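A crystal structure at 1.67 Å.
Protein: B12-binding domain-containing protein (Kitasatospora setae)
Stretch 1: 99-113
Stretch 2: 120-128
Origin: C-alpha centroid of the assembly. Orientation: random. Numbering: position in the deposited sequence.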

# COMPACT_ATOMS: atom_id res chain seq x y z
N ALA A 99 -7.20 -4.96 -27.95
CA ALA A 99 -6.27 -3.92 -27.55
C ALA A 99 -5.28 -4.48 -26.53
O ALA A 99 -5.65 -5.33 -25.71
CB ALA A 99 -7.01 -2.72 -26.94
N PRO A 100 -4.02 -4.05 -26.56
CA PRO A 100 -3.06 -4.54 -25.57
C PRO A 100 -3.46 -4.09 -24.17
O PRO A 100 -4.07 -3.04 -23.98
CB PRO A 100 -1.74 -3.89 -26.00
CG PRO A 100 -2.17 -2.64 -26.72
CD PRO A 100 -3.45 -3.01 -27.43
N VAL A 101 -3.13 -4.93 -23.20
CA VAL A 101 -3.38 -4.66 -21.79
C VAL A 101 -2.04 -4.40 -21.11
O VAL A 101 -1.09 -5.17 -21.29
CB VAL A 101 -4.13 -5.82 -21.11
CG1 VAL A 101 -4.31 -5.53 -19.62
CG2 VAL A 101 -5.47 -6.05 -21.79
N VAL A 102 -1.97 -3.31 -20.34
CA VAL A 102 -0.79 -3.00 -19.54
C VAL A 102 -1.21 -2.98 -18.08
O VAL A 102 -2.26 -2.42 -17.73
CB VAL A 102 -0.14 -1.65 -19.95
CG1 VAL A 102 -1.16 -0.51 -19.90
CG2 VAL A 102 1.06 -1.34 -19.05
N GLY A 103 -0.38 -3.59 -17.24
CA GLY A 103 -0.62 -3.64 -15.80
C GLY A 103 0.33 -2.72 -15.06
O GLY A 103 1.43 -2.42 -15.52
N GLY A 104 -0.12 -2.26 -13.89
CA GLY A 104 0.69 -1.45 -13.00
C GLY A 104 0.04 -1.46 -11.64
O GLY A 104 -1.01 -2.08 -11.45
N GLY A 105 0.67 -0.79 -10.69
CA GLY A 105 0.18 -0.74 -9.32
C GLY A 105 1.30 -0.92 -8.32
O GLY A 105 2.40 -1.39 -8.65
N ILE A 106 1.04 -0.52 -7.07
CA ILE A 106 2.03 -0.76 -6.03
C ILE A 106 2.14 -2.26 -5.74
O ILE A 106 3.23 -2.84 -5.85
CB ILE A 106 1.71 0.08 -4.77
CG1 ILE A 106 2.47 -0.45 -3.55
CG2 ILE A 106 0.20 0.17 -4.49
CD1 ILE A 106 3.98 -0.49 -3.70
N GLY A 107 1.02 -2.92 -5.43
CA GLY A 107 1.05 -4.37 -5.29
C GLY A 107 1.58 -5.06 -6.54
O GLY A 107 2.37 -6.00 -6.45
N PHE A 108 1.16 -4.58 -7.71
CA PHE A 108 1.68 -5.12 -8.97
C PHE A 108 3.21 -5.04 -9.02
O PHE A 108 3.88 -6.00 -9.43
CB PHE A 108 1.05 -4.36 -10.13
CG PHE A 108 1.39 -4.91 -11.48
CD1 PHE A 108 0.60 -5.88 -12.06
CD2 PHE A 108 2.49 -4.43 -12.20
CE1 PHE A 108 0.89 -6.38 -13.32
CE2 PHE A 108 2.79 -4.94 -13.46
CZ PHE A 108 1.99 -5.90 -14.01
N SER A 109 3.77 -3.91 -8.59
CA SER A 109 5.21 -3.67 -8.66
C SER A 109 6.02 -4.52 -7.69
O SER A 109 7.25 -4.53 -7.79
CB SER A 109 5.50 -2.19 -8.42
OG SER A 109 4.98 -1.39 -9.48
N THR A 110 5.38 -5.23 -6.75
CA THR A 110 6.14 -6.15 -5.92
C THR A 110 6.46 -7.45 -6.65
O THR A 110 7.37 -8.18 -6.23
CB THR A 110 5.38 -6.49 -4.63
OG1 THR A 110 4.28 -7.35 -4.93
CG2 THR A 110 4.86 -5.20 -3.95
N MET A 111 5.76 -7.74 -7.73
CA MET A 111 6.01 -8.96 -8.48
C MET A 111 5.52 -8.77 -9.91
O MET A 111 4.67 -9.53 -10.39
CB MET A 111 5.31 -10.15 -7.82
CG MET A 111 3.88 -9.81 -7.38
SD MET A 111 2.99 -11.17 -6.60
CE MET A 111 3.13 -12.46 -7.83
N PRO A 112 6.04 -7.77 -10.64
CA PRO A 112 5.41 -7.40 -11.91
C PRO A 112 5.68 -8.39 -13.03
O PRO A 112 4.81 -8.54 -13.89
CB PRO A 112 6.02 -6.03 -12.21
CG PRO A 112 7.37 -6.10 -11.58
CD PRO A 112 7.21 -6.92 -10.34
N PHE A 113 6.84 -9.05 -13.06
CA PHE A 113 7.07 -10.04 -14.11
C PHE A 113 6.17 -11.25 -13.92
O PHE A 113 5.59 -11.76 -14.89
CB PHE A 113 8.55 -10.48 -14.11
CG PHE A 113 9.50 -9.41 -14.55
CD1 PHE A 113 9.89 -8.41 -13.68
CD2 PHE A 113 10.03 -9.41 -15.83
CE1 PHE A 113 10.78 -7.42 -14.08
CE2 PHE A 113 10.92 -8.43 -16.24
CZ PHE A 113 11.30 -7.44 -15.36
N GLY A 120 -1.41 -12.95 -18.26
CA GLY A 120 -1.41 -13.16 -19.69
C GLY A 120 -1.54 -11.88 -20.49
O GLY A 120 -2.17 -11.88 -21.55
N ILE A 121 -0.96 -10.79 -20.00
CA ILE A 121 -1.13 -9.48 -20.62
C ILE A 121 0.16 -9.09 -21.35
O ILE A 121 1.21 -9.70 -21.15
CB ILE A 121 -1.54 -8.40 -19.60
CG1 ILE A 121 -0.47 -8.24 -18.50
CG2 ILE A 121 -2.90 -8.73 -19.01
CD1 ILE A 121 -0.80 -7.15 -17.45
N GLU A 122 0.06 -8.07 -22.19
CA GLU A 122 1.16 -7.69 -23.06
C GLU A 122 2.26 -6.92 -22.32
O GLU A 122 3.45 -7.13 -22.60
CB GLU A 122 0.64 -6.84 -24.22
CG GLU A 122 -0.03 -7.62 -25.34
CD GLU A 122 -1.46 -8.02 -25.05
OE1 GLU A 122 -2.06 -7.52 -24.07
OE2 GLU A 122 -2.01 -8.82 -25.83
N TYR A 123 1.89 -6.02 -21.41
CA TYR A 123 2.85 -5.07 -20.87
C TYR A 123 2.66 -4.91 -19.38
O TYR A 123 1.57 -5.10 -18.84
CB TYR A 123 2.74 -3.70 -21.54
CG TYR A 123 2.85 -3.78 -23.04
CD1 TYR A 123 4.02 -4.21 -23.64
CD2 TYR A 123 1.77 -3.44 -23.85
CE1 TYR A 123 4.13 -4.30 -25.02
CE2 TYR A 123 1.87 -3.52 -25.23
CZ TYR A 123 3.05 -3.95 -25.80
OH TYR A 123 3.15 -4.04 -27.17
N GLY A 124 3.75 -4.51 -18.72
CA GLY A 124 3.70 -4.19 -17.31
C GLY A 124 4.63 -3.04 -16.99
O GLY A 124 5.60 -2.76 -17.71
N VAL A 125 4.32 -2.36 -15.89
CA VAL A 125 5.13 -1.24 -15.41
C VAL A 125 5.41 -1.45 -13.93
O VAL A 125 4.49 -1.77 -13.16
CB VAL A 125 4.44 0.12 -15.64
CG1 VAL A 125 5.27 1.23 -15.04
CG2 VAL A 125 4.22 0.36 -17.13
N LYS A 126 6.67 -1.28 -13.54
CA LYS A 126 7.09 -1.36 -12.14
C LYS A 126 7.39 0.05 -11.65
O LYS A 126 8.22 0.75 -12.23
CB LYS A 126 8.32 -2.26 -12.01
CG LYS A 126 8.83 -2.44 -10.60
CD LYS A 126 10.14 -3.24 -10.62
CE LYS A 126 10.63 -3.53 -9.19
NZ LYS A 126 9.97 -4.71 -8.56
N GLY A 127 6.70 0.48 -10.59
CA GLY A 127 6.88 1.81 -10.06
C GLY A 127 5.93 2.82 -10.67
O GLY A 127 4.95 2.46 -11.34
N PRO A 128 6.20 4.11 -10.47
CA PRO A 128 5.30 5.15 -11.00
C PRO A 128 5.11 5.00 -12.50
O PRO A 128 6.06 4.77 -13.25
CB PRO A 128 6.02 6.46 -10.66
CG PRO A 128 6.93 6.11 -9.51
CD PRO A 128 7.34 4.68 -9.73
O HOH W 1 3.36 0.26 -11.60

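The most unusual feature of this contact is the way S109 continues the pairing after the two strands part. Its hydroxyl serves two backbones at once: S109 OG donates to G105 O at 2.7 Å within its own stretch and accepts from G127 N at 2.8 Å across the contact, with a nearly linear N-H...acceptor angle of 173°. Its carbonyl is engaged as well, since K126 NZ donates to S109 O at 2.8 Å. A single serine thus holds consecutive residues of the other stretch, K126 by its side chain and G127 by its backbone.

Water 1 fills the gap beside this serine. It accepts from G105 N at 3.0 Å and lies 3.1 Å from S109 OG, 2.8 Å from V125 O and 2.7 Å from G127 O, so that it joins backbone groups of both stretches where direct strand pairing is absent.

Before that point the pairing is a short parallel ladder, with bridges V102 to Y123 (CA-CA 4.4 Å) and G103 to G124 (CA-CA 4.6 Å). Three hydrogen bonds define its register: Y123 N to V101 O at 3.1 Å, G103 N to Y123 O at 2.9 Å, and V125 N to G103 O at 2.9 Å. The angle is best in the second, at 159°, against 148° and 138° in the other two. G103 therefore uses both its amide and its carbonyl on the other stretch. Two CA-H...O contacts, V102 CA to Y123 O at 3.2 Å and G124 CA to G103 O at 3.4 Å, accompany the ladder.

At its start, the E122 side chain supplies the acceptor for the V101 amide: V101 N donates to E122 OE1 at 2.9 Å and 171°, while V101 O is already engaged by Y123 N. The bond from E122 N to V101 O is weak, at 3.2 Å and only 124°.

The two faces of the sheet differ. V102 and Y123 share one, where V102 CG2 lies 3.8 Å from Y123 CB; the same methyl is 4.1 Å from V125 CG2. On the face belonging to G103 and G124, missing side chains make room for neighbours. An ideal CB on G103 would clash with F108 CE1 at 2.7 Å and sit tightly against I121 CD1 at 3.0 Å; one on G124 would be tight against F108 CZ at 3.2 Å. The F108 ring, whose CA-to-CB bond points sideways, nevertheless reaches the other stretch: its edge meets V125 O, 3.5 Å from F108 CD2.

Apolar contacts close the end near P100. V101 CG1 packs 3.5 Å from I121 CG2, and P100 CB lies 3.7 Å from Y123 CE2. Farther along, G105 and G127 have backbone angles, 136/162 and 92/-166, at which a CB would be jammed against the preceding carbonyl oxygen, so glycine is called for by conformation alone. Together the stretches bury 666 Å², both sides summed.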